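Local atomic coordinates of putative cell surface hydrolase (Lactobacillus plantarum, PDB entry 3LP5), a protein that is a putative cell-surface hydrolase of the alpha/beta-hydrolase superfamily, whose substrate is not established and which probably cleaves through a serine nucleophile. Residues E164-S170 / Q198-E204; Y169-E175 / I205-N211. All coordinates share one frame; numbering follows the deposited sequence.

Contact 1: E164-S170 / Q198-E204; sequences ESLTVYS and QVKHFTE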
loop_
_atom_site.group_PDB
_atom_site.type_symbol
_atom_site.label_atom_id
_atom_site.label_comp_id
_atom_site.label_asym_id
_atom_site.label_seq_id
_atom_site.Cartn_x
_atom_site.Cartn_y
_atom_site.Cartn_z
ATOM N N GLU A 164 6.845 2.057 -15.615
ATOM C CA GLU A 164 7.791 0.988 -15.876
ATOM C C GLU A 164 8.994 0.985 -14.911
ATOM O O GLU A 164 9.598 -0.045 -14.704
ATOM C CB GLU A 164 8.266 0.960 -17.350
ATOM C CG GLU A 164 7.131 0.787 -18.394
ATOM C CD GLU A 164 7.633 0.552 -19.839
ATOM O OE1 GLU A 164 8.623 1.198 -20.248
ATOM O OE2 GLU A 164 7.045 -0.280 -20.576
ATOM N N SER A 165 9.381 2.103 -14.328
ATOM C CA SER A 165 10.565 2.042 -13.471
ATOM C C SER A 165 10.239 1.680 -11.975
ATOM O O SER A 165 11.166 1.571 -11.167
ATOM C CB SER A 165 11.335 3.358 -13.548
ATOM O OG SER A 165 10.518 4.319 -12.878
ATOM N N LEU A 166 8.972 1.396 -11.658
ATOM C CA LEU A 166 8.516 0.997 -10.295
ATOM C C LEU A 166 8.993 -0.364 -9.790
ATOM O O LEU A 166 9.127 -1.331 -10.557
ATOM C CB LEU A 166 6.960 1.037 -10.232
ATOM C CG LEU A 166 6.213 0.744 -8.934
ATOM C CD1 LEU A 166 6.494 1.733 -7.820
ATOM C CD2 LEU A 166 4.727 0.745 -9.232
ATOM N N THR A 167 9.218 -0.435 -8.480
ATOM C CA THR A 167 9.563 -1.659 -7.771
ATOM C C THR A 167 8.412 -1.972 -6.846
ATOM O O THR A 167 8.024 -1.110 -6.041
ATOM C CB THR A 167 10.895 -1.492 -6.943
ATOM O OG1 THR A 167 11.988 -1.526 -7.853
ATOM C CG2 THR A 167 11.139 -2.657 -6.073
ATOM N N VAL A 168 7.859 -3.186 -6.973
ATOM C CA VAL A 168 6.709 -3.595 -6.229
ATOM C C VAL A 168 6.970 -4.802 -5.341
ATOM O O VAL A 168 7.482 -5.854 -5.823
ATOM C CB VAL A 168 5.485 -3.900 -7.125
ATOM C CG1 VAL A 168 4.261 -4.296 -6.249
ATOM C CG2 VAL A 168 5.170 -2.665 -8.051
ATOM N N TYR A 169 6.604 -4.640 -4.053
ATOM C CA TYR A 169 6.550 -5.772 -3.060
ATOM C C TYR A 169 5.116 -6.092 -2.654
ATOM O O TYR A 169 4.341 -5.179 -2.276
ATOM C CB TYR A 169 7.353 -5.428 -1.813
ATOM C CG TYR A 169 8.775 -5.051 -2.129
ATOM C CD1 TYR A 169 9.786 -6.042 -2.130
ATOM C CD2 TYR A 169 9.123 -3.732 -2.409
ATOM C CE1 TYR A 169 11.110 -5.735 -2.433
ATOM C CE2 TYR A 169 10.473 -3.397 -2.704
ATOM C CZ TYR A 169 11.435 -4.411 -2.706
ATOM O OH TYR A 169 12.718 -4.134 -3.020
ATOM N N SER A 170 4.729 -7.353 -2.804
ATOM C CA SER A 170 3.408 -7.782 -2.422
ATOM C C SER A 170 3.539 -8.843 -1.298
ATOM O O SER A 170 4.037 -9.936 -1.541
ATOM C CB SER A 170 2.660 -8.356 -3.625
ATOM O OG SER A 170 1.364 -8.886 -3.225
ATOM N N GLN A 198 5.056 -5.620 -16.131
ATOM C CA GLN A 198 4.574 -4.242 -16.274
ATOM C C GLN A 198 5.427 -3.287 -15.490
ATOM O O GLN A 198 5.352 -2.099 -15.761
ATOM C CB GLN A 198 3.104 -4.043 -15.839
ATOM C CG GLN A 198 2.124 -4.714 -16.741
ATOM C CD GLN A 198 2.303 -4.325 -18.254
ATOM O OE1 GLN A 198 2.589 -3.181 -18.598
ATOM N NE2 GLN A 198 2.132 -5.304 -19.129
ATOM N N VAL A 199 6.206 -3.784 -14.510
ATOM C CA VAL A 199 7.039 -2.934 -13.668
ATOM C C VAL A 199 8.474 -3.512 -13.673
ATOM O O VAL A 199 8.682 -4.666 -14.023
ATOM C CB VAL A 199 6.446 -2.770 -12.218
ATOM C CG1 VAL A 199 4.980 -2.222 -12.247
ATOM C CG2 VAL A 199 6.492 -4.081 -11.430
ATOM N N LYS A 200 9.460 -2.707 -13.285
ATOM C CA LYS A 200 10.874 -3.125 -13.224
ATOM C C LYS A 200 11.121 -4.400 -12.362
ATOM O O LYS A 200 11.817 -5.319 -12.791
ATOM C CB LYS A 200 11.701 -1.939 -12.655
ATOM C CG LYS A 200 13.184 -1.977 -12.989
ATOM C CD LYS A 200 14.070 -1.343 -11.892
ATOM C CE LYS A 200 14.064 0.191 -11.850
ATOM N NZ LYS A 200 13.794 0.815 -13.183
ATOM N N HIS A 201 10.573 -4.449 -11.141
ATOM C CA HIS A 201 10.727 -5.636 -10.294
ATOM C C HIS A 201 9.461 -5.859 -9.538
ATOM O O HIS A 201 8.848 -4.871 -9.026
ATOM C CB HIS A 201 11.806 -5.506 -9.199
ATOM C CG HIS A 201 13.163 -5.096 -9.687
ATOM N ND1 HIS A 201 14.001 -5.950 -10.383
ATOM C CD2 HIS A 201 13.859 -3.941 -9.510
ATOM C CE1 HIS A 201 15.136 -5.320 -10.650
ATOM N NE2 HIS A 201 15.078 -4.106 -10.128
ATOM N N PHE A 202 9.065 -7.138 -9.451
ATOM C CA PHE A 202 7.928 -7.559 -8.639
ATOM C C PHE A 202 8.366 -8.656 -7.707
ATOM O O PHE A 202 8.989 -9.637 -8.162
ATOM C CB PHE A 202 6.806 -8.067 -9.531
ATOM C CG PHE A 202 5.622 -8.593 -8.781
ATOM C CD1 PHE A 202 4.810 -7.739 -8.043
ATOM C CD2 PHE A 202 5.318 -9.951 -8.821
ATOM C CE1 PHE A 202 3.709 -8.201 -7.356
ATOM C CE2 PHE A 202 4.241 -10.442 -8.116
ATOM C CZ PHE A 202 3.407 -9.573 -7.411
ATOM N N THR A 203 8.079 -8.475 -6.416
ATOM C CA THR A 203 8.559 -9.423 -5.363
ATOM C C THR A 203 7.415 -9.858 -4.444
ATOM O O THR A 203 6.785 -9.020 -3.843
ATOM C CB THR A 203 9.689 -8.810 -4.529
ATOM O OG1 THR A 203 10.758 -8.531 -5.401
ATOM C CG2 THR A 203 10.242 -9.756 -3.462
ATOM N N GLU A 204 7.133 -11.169 -4.396
ATOM C CA GLU A 204 6.162 -11.708 -3.474
ATOM C C GLU A 204 6.854 -12.151 -2.221
ATOM O O GLU A 204 7.916 -12.785 -2.281
ATOM C CB GLU A 204 5.431 -12.916 -4.085
ATOM C CG GLU A 204 4.849 -12.549 -5.446
ATOM C CD GLU A 204 4.381 -13.779 -6.241
ATOM O OE1 GLU A 204 3.283 -14.266 -5.920
ATOM O OE2 GLU A 204 5.110 -14.244 -7.159
HETATM O O HOH W 1 12.352 -0.182 -16.042
HETATM O O HOH W 2 10.406 -5.851 -6.215
#

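Contact 2: Y169-E175 / I205-N211; sequences YSIAGTE and ITVTGAN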
loop_
_atom_site.group_PDB
_atom_site.type_symbol
_atom_site.label_atom_id
_atom_site.label_comp_id
_atom_site.label_asym_id
_atom_site.label_seq_id
_atom_site.Cartn_x
_atom_site.Cartn_y
_atom_site.Cartn_z
ATOM N N TYR A 169 6.604 -4.640 -4.053
ATOM C CA TYR A 169 6.550 -5.772 -3.060
ATOM C C TYR A 169 5.116 -6.092 -2.654
ATOM O O TYR A 169 4.341 -5.179 -2.276
ATOM C CB TYR A 169 7.353 -5.428 -1.813
ATOM C CG TYR A 169 8.775 -5.051 -2.129
ATOM C CD1 TYR A 169 9.786 -6.042 -2.130
ATOM C CD2 TYR A 169 9.123 -3.732 -2.409
ATOM C CE1 TYR A 169 11.110 -5.735 -2.433
ATOM C CE2 TYR A 169 10.473 -3.397 -2.704
ATOM C CZ TYR A 169 11.435 -4.411 -2.706
ATOM O OH TYR A 169 12.718 -4.134 -3.020
ATOM N N SER A 170 4.729 -7.353 -2.804
ATOM C CA SER A 170 3.408 -7.782 -2.422
ATOM C C SER A 170 3.539 -8.843 -1.298
ATOM O O SER A 170 4.037 -9.936 -1.541
ATOM C CB SER A 170 2.660 -8.356 -3.625
ATOM O OG SER A 170 1.364 -8.886 -3.225
ATOM N N ILE A 171 3.131 -8.479 -0.078
ATOM C CA ILE A 171 3.082 -9.413 1.073
ATOM C C ILE A 171 1.740 -10.115 1.058
ATOM O O ILE A 171 0.704 -9.459 0.890
ATOM C CB ILE A 171 3.236 -8.656 2.385
ATOM C CG1 ILE A 171 4.666 -8.026 2.462
ATOM C CG2 ILE A 171 2.860 -9.534 3.633
ATOM C CD1 ILE A 171 4.804 -6.902 3.520
ATOM N N ALA A 172 1.770 -11.448 1.205
ATOM C CA ALA A 172 0.577 -12.276 1.374
ATOM C C ALA A 172 0.774 -13.300 2.498
ATOM O O ALA A 172 1.909 -13.715 2.821
ATOM C CB ALA A 172 0.274 -13.004 0.066
ATOM N N GLY A 173 -0.322 -13.678 3.123
ATOM C CA GLY A 173 -0.306 -14.860 3.987
ATOM C C GLY A 173 -0.686 -16.104 3.208
ATOM O O GLY A 173 -0.797 -16.093 1.959
ATOM N N THR A 174 -0.894 -17.202 3.908
ATOM C CA THR A 174 -1.280 -18.441 3.206
ATOM C C THR A 174 -2.716 -18.887 3.494
ATOM O O THR A 174 -3.139 -19.928 3.047
ATOM C CB THR A 174 -0.257 -19.578 3.387
ATOM O OG1 THR A 174 0.056 -19.728 4.784
ATOM C CG2 THR A 174 1.042 -19.267 2.562
ATOM N N GLU A 175 -3.475 -18.046 4.175
ATOM C CA GLU A 175 -4.868 -18.310 4.527
ATOM C C GLU A 175 -5.748 -18.290 3.274
ATOM O O GLU A 175 -5.676 -17.357 2.489
ATOM C CB GLU A 175 -5.304 -17.248 5.562
ATOM C CG GLU A 175 -4.323 -17.162 6.815
ATOM C CD GLU A 175 -2.969 -16.501 6.499
ATOM O OE1 GLU A 175 -2.972 -15.335 6.071
ATOM O OE2 GLU A 175 -1.884 -17.140 6.691
ATOM N N ILE A 205 6.215 -11.854 -1.082
ATOM C CA ILE A 205 6.782 -12.154 0.245
ATOM C C ILE A 205 5.668 -12.783 1.035
ATOM O O ILE A 205 4.558 -12.279 1.011
ATOM C CB ILE A 205 7.297 -10.857 0.988
ATOM C CG1 ILE A 205 8.393 -10.169 0.191
ATOM C CG2 ILE A 205 7.809 -11.188 2.446
ATOM C CD1 ILE A 205 8.680 -8.697 0.550
ATOM N N THR A 206 5.963 -13.873 1.768
ATOM C CA THR A 206 4.976 -14.480 2.630
ATOM C C THR A 206 5.158 -14.053 4.078
ATOM O O THR A 206 6.262 -14.066 4.620
ATOM C CB THR A 206 5.004 -16.043 2.553
ATOM O OG1 THR A 206 4.987 -16.430 1.187
ATOM C CG2 THR A 206 3.782 -16.632 3.199
ATOM N N VAL A 207 4.044 -13.691 4.703
ATOM C CA VAL A 207 3.967 -13.513 6.142
ATOM C C VAL A 207 2.731 -14.277 6.584
ATOM O O VAL A 207 1.600 -13.939 6.180
ATOM C CB VAL A 207 3.830 -11.994 6.532
ATOM C CG1 VAL A 207 3.565 -11.811 8.021
ATOM C CG2 VAL A 207 5.088 -11.270 6.145
ATOM N N THR A 208 2.925 -15.254 7.480
ATOM C CA THR A 208 1.798 -16.112 7.790
ATOM C C THR A 208 0.817 -15.328 8.632
ATOM O O THR A 208 1.237 -14.596 9.501
ATOM C CB THR A 208 2.222 -17.439 8.446
ATOM O OG1 THR A 208 2.662 -17.174 9.781
ATOM C CG2 THR A 208 3.352 -18.095 7.653
ATOM N N GLY A 209 -0.478 -15.405 8.313
ATOM C CA GLY A 209 -1.474 -14.617 9.004
ATOM C C GLY A 209 -1.760 -13.245 8.431
ATOM O O GLY A 209 -2.716 -12.583 8.869
ATOM N N ALA A 210 -0.975 -12.799 7.444
ATOM C CA ALA A 210 -1.122 -11.426 6.910
ATOM C C ALA A 210 -2.461 -11.218 6.219
ATOM O O ALA A 210 -2.909 -10.079 6.103
ATOM C CB ALA A 210 0.047 -10.996 5.979
ATOM N N ASN A 211 -3.142 -12.301 5.826
ATOM C CA ASN A 211 -4.435 -12.166 5.122
ATOM C C ASN A 211 -5.619 -11.921 6.079
ATOM O O ASN A 211 -6.725 -11.662 5.608
ATOM C CB ASN A 211 -4.760 -13.440 4.314
ATOM C CG ASN A 211 -3.858 -13.609 3.091
ATOM O OD1 ASN A 211 -3.044 -12.744 2.777
ATOM N ND2 ASN A 211 -3.965 -14.770 2.442
#

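Contact 1: E164-S170 / Q198-E204
The Phe202 ring receives Val168 CG1 at its edge, in plane, with CD1 3.9 Å from that methyl, while its CE1 reaches Ser170 CB. Phe202, CG anti to the backbone N (chi1 177°), brings the CD1-CE1 side of its ring close to Val168 and Ser170. On the opposite face of the sheet, the His201 ring takes Thr167 OG1 at its edge, CD2 to OG1 3.5 Å, and carries Lys200 CG over one face, near the rim. Tyr169 runs alongside Thr203, its CD1 3.7 Å from Thr203 CB. A water lies over one face of the tyrosine ring; it donates to Val168 O and also pairs with Thr203 OG1 at 2.8 Å. The Val168 and Val199 side chains cross at about a right angle, touching through their CG2 methyls. The axes of strand segments 167-170 and 201-204 run parallel, inclined 12° to each other. Val168 N donates to His201 O, and the carbonyl of Val168 accepts Thr203 N almost head-on at 2.8 Å; Ser170 N to Thr203 O follows, whereas His201 N to Leu166 O is weak. Outside this pair, strand 127-134 flanks 167-170 on its other side, and the Asn250 side chain bonds Phe202 O and Glu204 N of the outermost strand. Phe195 and Lys192 of helix 191-195 cover Val168 and Phe202, while Tyr230 of helix 217-231 meets the Tyr169 ring.

Contact 2: Y169-E175 / I205-N211
Glu175 grips the 205-211 segment through both carboxylate oxygens. Glu175 OE1 accepts Asn211 N nearly along its C-O direction at 3.0 Å. Glu175 OE2 accepts Gly209 N from above the carboxylate plane at 2.8 Å. The bend at chi2 (73°) folds the carboxylate back over the turn, where OE2 also takes a weak bond from Thr174 N. An alanine in place of Glu175 is likely to leave the amides of Gly209 and Asn211 without their acceptor and the turn freer to shift. The Asn211 amide returns the grip: ND2 donates to a lone pair of Glu175 O at 3.1 Å, and OD1 receives Gly173 N from above its carbonyl plane at 2.9 Å. Held at both ends, the amide is fixed in rotation, its plane 64° from that of the carboxylate.

Backbone bonds carry the strands up to this point: Ile205 N to Ser170 O, Ala172 N to Ile205 O and Val207 N to Ala172 O. Beyond them, Val207-Ala210 makes a type II turn with Gly209 in its third position, where phi is 89°.

Apolar contacts lie on the face bearing Ile171 and Ile205. Ile171 CG2 meets Val207 CG2 at 3.8 Å and Ala210 CB at 3.9 Å, and Ile205 CD1 reaches Tyr169 CD1. Leu226 of helix 217-231 packs on both Ile205 and Val207. Beside Thr206, on the face of Ala172, the Thr174 side chain from the loop crosses it at about a right angle, CG2 to CG2.

Both parallel strands stop here, at the C-terminal ends of the sheet strands, where alpha/beta hydrolases usually carry the acid and the histidine of the catalytic triad on the following loops; these loops are probably their equivalents.

Contacts 1 and 2 are successive lengths of one parallel pairing between strands 167-172 and 201-206, with centres about 17 Å apart. The chain runs through 164-170 and 169-175, which share Tyr169 and Ser170, then through helices 185-188 and 191-195, and returns along 198-204 and 205-211, making a beta-alpha-beta crossover. Contact 1 holds the starts of the strands at the edge of the eight-stranded mixed sheet, where 201-206 is outermost; contact 2 follows them to their C-terminal ends and into the loops. Together they pair the last two strands along their length; the loops leaving their C-terminal ends occupy positions that commonly contribute catalytic residues in this superfamily.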